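Local coordinates for PUA domain-containing protein (PDB 2Q07) that is of unestablished function but probably binds RNA and may take part in making archaeosine in tRNA, here as the fragment ending in the PUA domain, at residues L205-R210 against M214-E219; K126-V131 against V139-E144. All blocks are in the same frame, centred on the assembly; numbering follows the deposited sequence.

Contact 1 is the buried pairing of two neighbouring strands in the antiparallel sheet of the pre-PUA region, whereas contact 2, partly buried, lays a helix over an edge strand of the five-stranded mixed sheet in the DUF5591 region. They share no element: the centres of contact 1 and contact 2 lie about 37 Å apart, on opposite sides of the centre of the chain, with 126-131 and 139-144 coming first in sequence. Four backbone hydrogen bonds hold contact 1, and charged side chains on one face of its hairpin reach strand 289-297. Contact 2 has no hydrogen bond between its segments and rests on valine methyls and a tyrosine whose hydroxyl is bonded just beyond the helical segment.

Contact 1. Residues L205-R210 against M214-E219; sequences LARVDR and MLDIYE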
# COMPACT_ATOMS: atom_id res chain seq x y z
N LEU A 205 7.43 14.54 -7.00
CA LEU A 205 8.39 13.65 -6.35
C LEU A 205 8.01 12.22 -6.67
O LEU A 205 8.87 11.35 -6.82
CB LEU A 205 8.36 13.87 -4.83
CG LEU A 205 8.70 15.28 -4.34
CD1 LEU A 205 8.45 15.41 -2.83
CD2 LEU A 205 10.15 15.56 -4.65
N ALA A 206 6.71 11.97 -6.74
CA ALA A 206 6.20 10.65 -7.02
C ALA A 206 4.74 10.77 -7.43
O ALA A 206 4.11 11.82 -7.27
CB ALA A 206 6.32 9.77 -5.76
N ARG A 207 4.20 9.70 -8.01
CA ARG A 207 2.80 9.68 -8.41
C ARG A 207 2.33 8.23 -8.54
O ARG A 207 3.12 7.33 -8.82
CB ARG A 207 2.58 10.42 -9.73
CG ARG A 207 2.89 9.62 -10.97
CD ARG A 207 2.37 10.30 -12.23
NE ARG A 207 2.68 9.51 -13.41
CZ ARG A 207 2.26 8.27 -13.61
NH1 ARG A 207 1.50 7.67 -12.70
NH2 ARG A 207 2.61 7.61 -14.71
N VAL A 208 1.04 8.03 -8.33
CA VAL A 208 0.46 6.70 -8.43
C VAL A 208 0.31 6.35 -9.91
O VAL A 208 -0.20 7.14 -10.69
CB VAL A 208 -0.93 6.66 -7.74
CG1 VAL A 208 -1.53 5.27 -7.85
CG2 VAL A 208 -0.80 7.08 -6.27
N ASP A 209 0.79 5.17 -10.28
CA ASP A 209 0.68 4.67 -11.65
C ASP A 209 -0.44 3.64 -11.59
O ASP A 209 -0.23 2.52 -11.13
CB ASP A 209 1.99 4.00 -12.07
CG ASP A 209 1.96 3.48 -13.50
OD1 ASP A 209 0.91 2.97 -13.96
OD2 ASP A 209 3.01 3.55 -14.17
N ARG A 210 -1.64 4.03 -12.02
CA ARG A 210 -2.79 3.13 -11.99
C ARG A 210 -2.63 1.90 -12.88
O ARG A 210 -3.36 0.93 -12.71
CB ARG A 210 -4.08 3.88 -12.38
CG ARG A 210 -4.00 4.66 -13.68
CD ARG A 210 -5.38 5.17 -14.11
NE ARG A 210 -5.30 6.15 -15.19
CZ ARG A 210 -6.34 6.57 -15.91
NH1 ARG A 210 -7.55 6.08 -15.67
NH2 ARG A 210 -6.17 7.47 -16.87
N MSE A 214 1.50 0.90 -8.52
CA MSE A 214 2.65 1.21 -7.67
C MSE A 214 3.04 2.66 -7.89
O MSE A 214 2.50 3.32 -8.77
CB MSE A 214 3.83 0.30 -8.03
CG MSE A 214 4.52 0.66 -9.34
SE MSE A 214 5.73 -0.74 -9.96
CE MSE A 214 6.94 -0.78 -8.46
N LEU A 215 3.97 3.14 -7.08
CA LEU A 215 4.43 4.52 -7.18
C LEU A 215 5.53 4.67 -8.21
O LEU A 215 6.43 3.84 -8.29
CB LEU A 215 5.00 5.01 -5.85
CG LEU A 215 4.09 5.52 -4.74
CD1 LEU A 215 4.96 5.97 -3.57
CD2 LEU A 215 3.25 6.68 -5.24
N ASP A 216 5.44 5.73 -9.00
CA ASP A 216 6.48 6.04 -9.97
C ASP A 216 7.23 7.14 -9.22
O ASP A 216 6.60 7.96 -8.55
CB ASP A 216 5.90 6.61 -11.27
CG ASP A 216 6.91 6.62 -12.40
OD1 ASP A 216 8.11 6.44 -12.11
OD2 ASP A 216 6.52 6.81 -13.57
N ILE A 217 8.56 7.16 -9.30
CA ILE A 217 9.35 8.18 -8.60
C ILE A 217 10.16 9.03 -9.57
O ILE A 217 10.48 8.59 -10.67
CB ILE A 217 10.35 7.55 -7.60
CG1 ILE A 217 11.28 6.59 -8.35
CG2 ILE A 217 9.58 6.84 -6.49
CD1 ILE A 217 12.42 6.03 -7.50
N TYR A 218 10.52 10.23 -9.14
CA TYR A 218 11.29 11.13 -9.98
C TYR A 218 12.70 11.44 -9.47
O TYR A 218 13.23 10.69 -8.66
CB TYR A 218 10.46 12.38 -10.27
CG TYR A 218 9.16 11.98 -10.96
CD1 TYR A 218 8.02 11.67 -10.21
CD2 TYR A 218 9.11 11.79 -12.33
CE1 TYR A 218 6.87 11.18 -10.82
CE2 TYR A 218 7.96 11.29 -12.96
CZ TYR A 218 6.85 10.99 -12.19
OH TYR A 218 5.72 10.49 -12.79
N GLU A 219 13.29 12.54 -9.93
CA GLU A 219 14.68 12.87 -9.58
C GLU A 219 15.18 12.87 -8.14
O GLU A 219 16.14 12.18 -7.82
CB GLU A 219 15.09 14.20 -10.23
CG GLU A 219 16.60 14.27 -10.47
CD GLU A 219 17.09 15.65 -10.90
OE1 GLU A 219 16.36 16.36 -11.62
OE2 GLU A 219 18.23 16.02 -10.52
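Residues 206-209 and 214-217 form an antiparallel beta hairpin whose short segment axes approach to 4.6 Å, with Arg207-Asp216 and Asp209-Met214 as hydrogen-bonded pairs and Ala206-Ile217 and Val208-Leu215 as non-hydrogen-bonded ones. The Arg207-Asp216 pair is bonded both ways; its Asp216 N to Arg207 O bond, 2.8 Å long, is nearly straight at 176°. Beyond the strand pairing, Tyr218 N reaches Leu205 O at 3.1 Å from above the carbonyl plane.

Arg207 and Tyr218 carry much of the side-chain contact. The tyrosine ring turns an edge to the Leu205-Ala206 peptide, its CD1 3.5 Å from Leu205 O, and its hydroxyl meets the arginine shaft, with OH 3.4 Å from Arg207 CD. With chi1 at 82°, Arg207 CG sits between the backbone N and carbonyl carbon, and the extended chain beyond it runs beside Asp216. Asp216 OD2 lies over a guanidinium face, 4.2 Å from Arg207 NH2, an attraction of charges without a directed N-H; the same oxygen forms a salt bridge to Arg295. Asp209, on this face too, pairs with Lys294 through OD2, while its OD1 accepts the backbone N-H groups of Ile211 and Tyr212 in the turn. On the other face, Leu215 CD2 touches Val208 CG2 at 4.2 Å and also approaches Ala206 CB.

Leu205 and Ala206 both face Leu198, a classic beta bulge in the pairing with strand 197-200. Helix 168-181 packs on Leu215 and Ile217; Ile217 also touches helix 219-227 and Val272 of strand 270-275, joining the hairpin to the PUA region.

Contact 2. Residues K126-V131 against V139-E144; sequences KVVERV and VVYTAE
The Tyr141 ring meets Val128 and Glu129 obliquely, and the guanidinium-bearing Arg125, one residue before the helical segment, adds a cation-pi contact to it. Val128 CG1 lies 3.8 Å from Tyr141 CE2 and about as close to the hydroxyl oxygen, so a single methyl spans the far end of the ring. Glu129 crosses the tyrosine at about a right angle, its carboxylate plane turned 80° from the ring; the touching is done by its CG, 3.7 Å from Tyr141 OH, and by its CA, rather than by the acid group.

Tyr141 CG stands anti to its carbonyl carbon (chi1 -59°), and from there the ring reaches across to the helix while Val128 comes from the opposite direction. The hydroxyl thereby arrives over the backbone of Glu129 and is hydrogen-bonded to OE2 of Glu132, which fixes the polar end of an otherwise apolar contact. Beside the ring, Val139 CG1 meets Val128 CG1 at 3.9 Å, so the same valine methyl touches two residues of the strand. A leucine in place of Tyr141 would probably leave Glu132 without its hydroxyl partner and Arg125 without the ring it rests against, with Val128 less well covered.

Helix 123-132 is the connecting helix of a beta-alpha-beta unit, in which strands 115-118 and 138-141 run parallel; the short helix and strand segments run nearly antiparallel, their axes 10.0 Å apart. Ala118 of strand 115-118 touches both Val128 and Tyr141, while helix 94-111 packs against Val127 and Val131, and helix 150-160 meets Val140 and Thr142.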
# COMPACT_ATOMS: atom_id res chain seq x y z
N LYS A 126 -17.95 -13.83 10.60
CA LYS A 126 -17.37 -15.11 10.98
C LYS A 126 -15.85 -14.98 11.00
O LYS A 126 -15.19 -15.54 11.88
CB LYS A 126 -17.77 -16.20 9.98
CG LYS A 126 -19.21 -16.66 10.10
CD LYS A 126 -19.45 -17.86 9.18
CE LYS A 126 -20.82 -18.48 9.43
NZ LYS A 126 -21.03 -19.68 8.56
N VAL A 127 -15.30 -14.25 10.04
CA VAL A 127 -13.86 -14.06 9.98
C VAL A 127 -13.43 -13.31 11.25
O VAL A 127 -12.54 -13.75 11.97
CB VAL A 127 -13.46 -13.23 8.73
CG1 VAL A 127 -12.03 -12.74 8.85
CG2 VAL A 127 -13.62 -14.09 7.47
N VAL A 128 -14.09 -12.18 11.52
CA VAL A 128 -13.78 -11.36 12.68
C VAL A 128 -13.99 -12.13 13.99
O VAL A 128 -13.18 -12.05 14.92
CB VAL A 128 -14.66 -10.09 12.69
CG1 VAL A 128 -14.32 -9.21 13.88
CG2 VAL A 128 -14.45 -9.33 11.38
N GLU A 129 -15.08 -12.89 14.04
CA GLU A 129 -15.37 -13.67 15.24
C GLU A 129 -14.21 -14.59 15.58
O GLU A 129 -13.90 -14.78 16.76
CB GLU A 129 -16.66 -14.47 15.05
CG GLU A 129 -17.90 -13.64 15.33
CD GLU A 129 -19.18 -14.30 14.86
OE1 GLU A 129 -19.33 -15.52 15.10
OE2 GLU A 129 -20.02 -13.61 14.26
N ARG A 130 -13.55 -15.14 14.56
CA ARG A 130 -12.40 -16.01 14.78
C ARG A 130 -11.26 -15.26 15.46
O ARG A 130 -10.61 -15.78 16.35
CB ARG A 130 -11.88 -16.57 13.46
CG ARG A 130 -12.75 -17.64 12.81
CD ARG A 130 -12.78 -18.93 13.63
NE ARG A 130 -13.16 -20.08 12.80
CZ ARG A 130 -12.33 -20.69 11.96
NH1 ARG A 130 -11.08 -20.27 11.84
NH2 ARG A 130 -12.75 -21.72 11.23
N VAL A 131 -11.03 -14.03 15.01
CA VAL A 131 -9.95 -13.20 15.54
C VAL A 131 -10.24 -12.61 16.92
O VAL A 131 -9.35 -12.52 17.77
CB VAL A 131 -9.64 -12.02 14.59
CG1 VAL A 131 -8.48 -11.21 15.14
CG2 VAL A 131 -9.32 -12.53 13.19
N VAL A 139 -13.55 -5.93 20.76
CA VAL A 139 -14.13 -6.06 19.44
C VAL A 139 -15.63 -5.80 19.54
O VAL A 139 -16.33 -6.48 20.28
CB VAL A 139 -13.89 -7.46 18.84
CG1 VAL A 139 -14.34 -7.49 17.38
CG2 VAL A 139 -12.42 -7.82 18.94
N VAL A 140 -16.09 -4.79 18.80
CA VAL A 140 -17.49 -4.41 18.79
C VAL A 140 -18.06 -4.56 17.38
O VAL A 140 -17.38 -4.27 16.40
CB VAL A 140 -17.67 -2.95 19.24
CG1 VAL A 140 -17.19 -2.79 20.69
CG2 VAL A 140 -16.87 -2.02 18.32
N TYR A 141 -19.31 -5.01 17.28
CA TYR A 141 -19.96 -5.18 15.99
C TYR A 141 -21.03 -4.10 15.83
O TYR A 141 -21.89 -3.94 16.68
CB TYR A 141 -20.57 -6.58 15.89
CG TYR A 141 -19.54 -7.68 16.06
CD1 TYR A 141 -19.09 -8.04 17.32
CD2 TYR A 141 -18.96 -8.29 14.94
CE1 TYR A 141 -18.08 -8.98 17.49
CE2 TYR A 141 -17.94 -9.23 15.10
CZ TYR A 141 -17.51 -9.57 16.37
OH TYR A 141 -16.49 -10.48 16.53
N THR A 142 -20.96 -3.37 14.73
CA THR A 142 -21.89 -2.26 14.50
C THR A 142 -22.88 -2.44 13.36
O THR A 142 -23.72 -1.56 13.12
CB THR A 142 -21.10 -0.95 14.26
OG1 THR A 142 -20.11 -1.18 13.25
CG2 THR A 142 -20.42 -0.49 15.54
N ALA A 143 -22.80 -3.56 12.65
CA ALA A 143 -23.70 -3.79 11.53
C ALA A 143 -24.44 -5.12 11.57
O ALA A 143 -23.86 -6.18 11.78
CB ALA A 143 -22.91 -3.68 10.23
N GLU A 144 -25.76 -5.05 11.38
CA GLU A 144 -26.60 -6.23 11.36
C GLU A 144 -27.54 -6.09 10.16
O GLU A 144 -28.45 -5.27 10.17
CB GLU A 144 -27.41 -6.36 12.66
CG GLU A 144 -28.40 -5.24 12.92
CD GLU A 144 -29.25 -5.48 14.16
OE1 GLU A 144 -30.18 -4.69 14.42
OE2 GLU A 144 -28.97 -6.46 14.89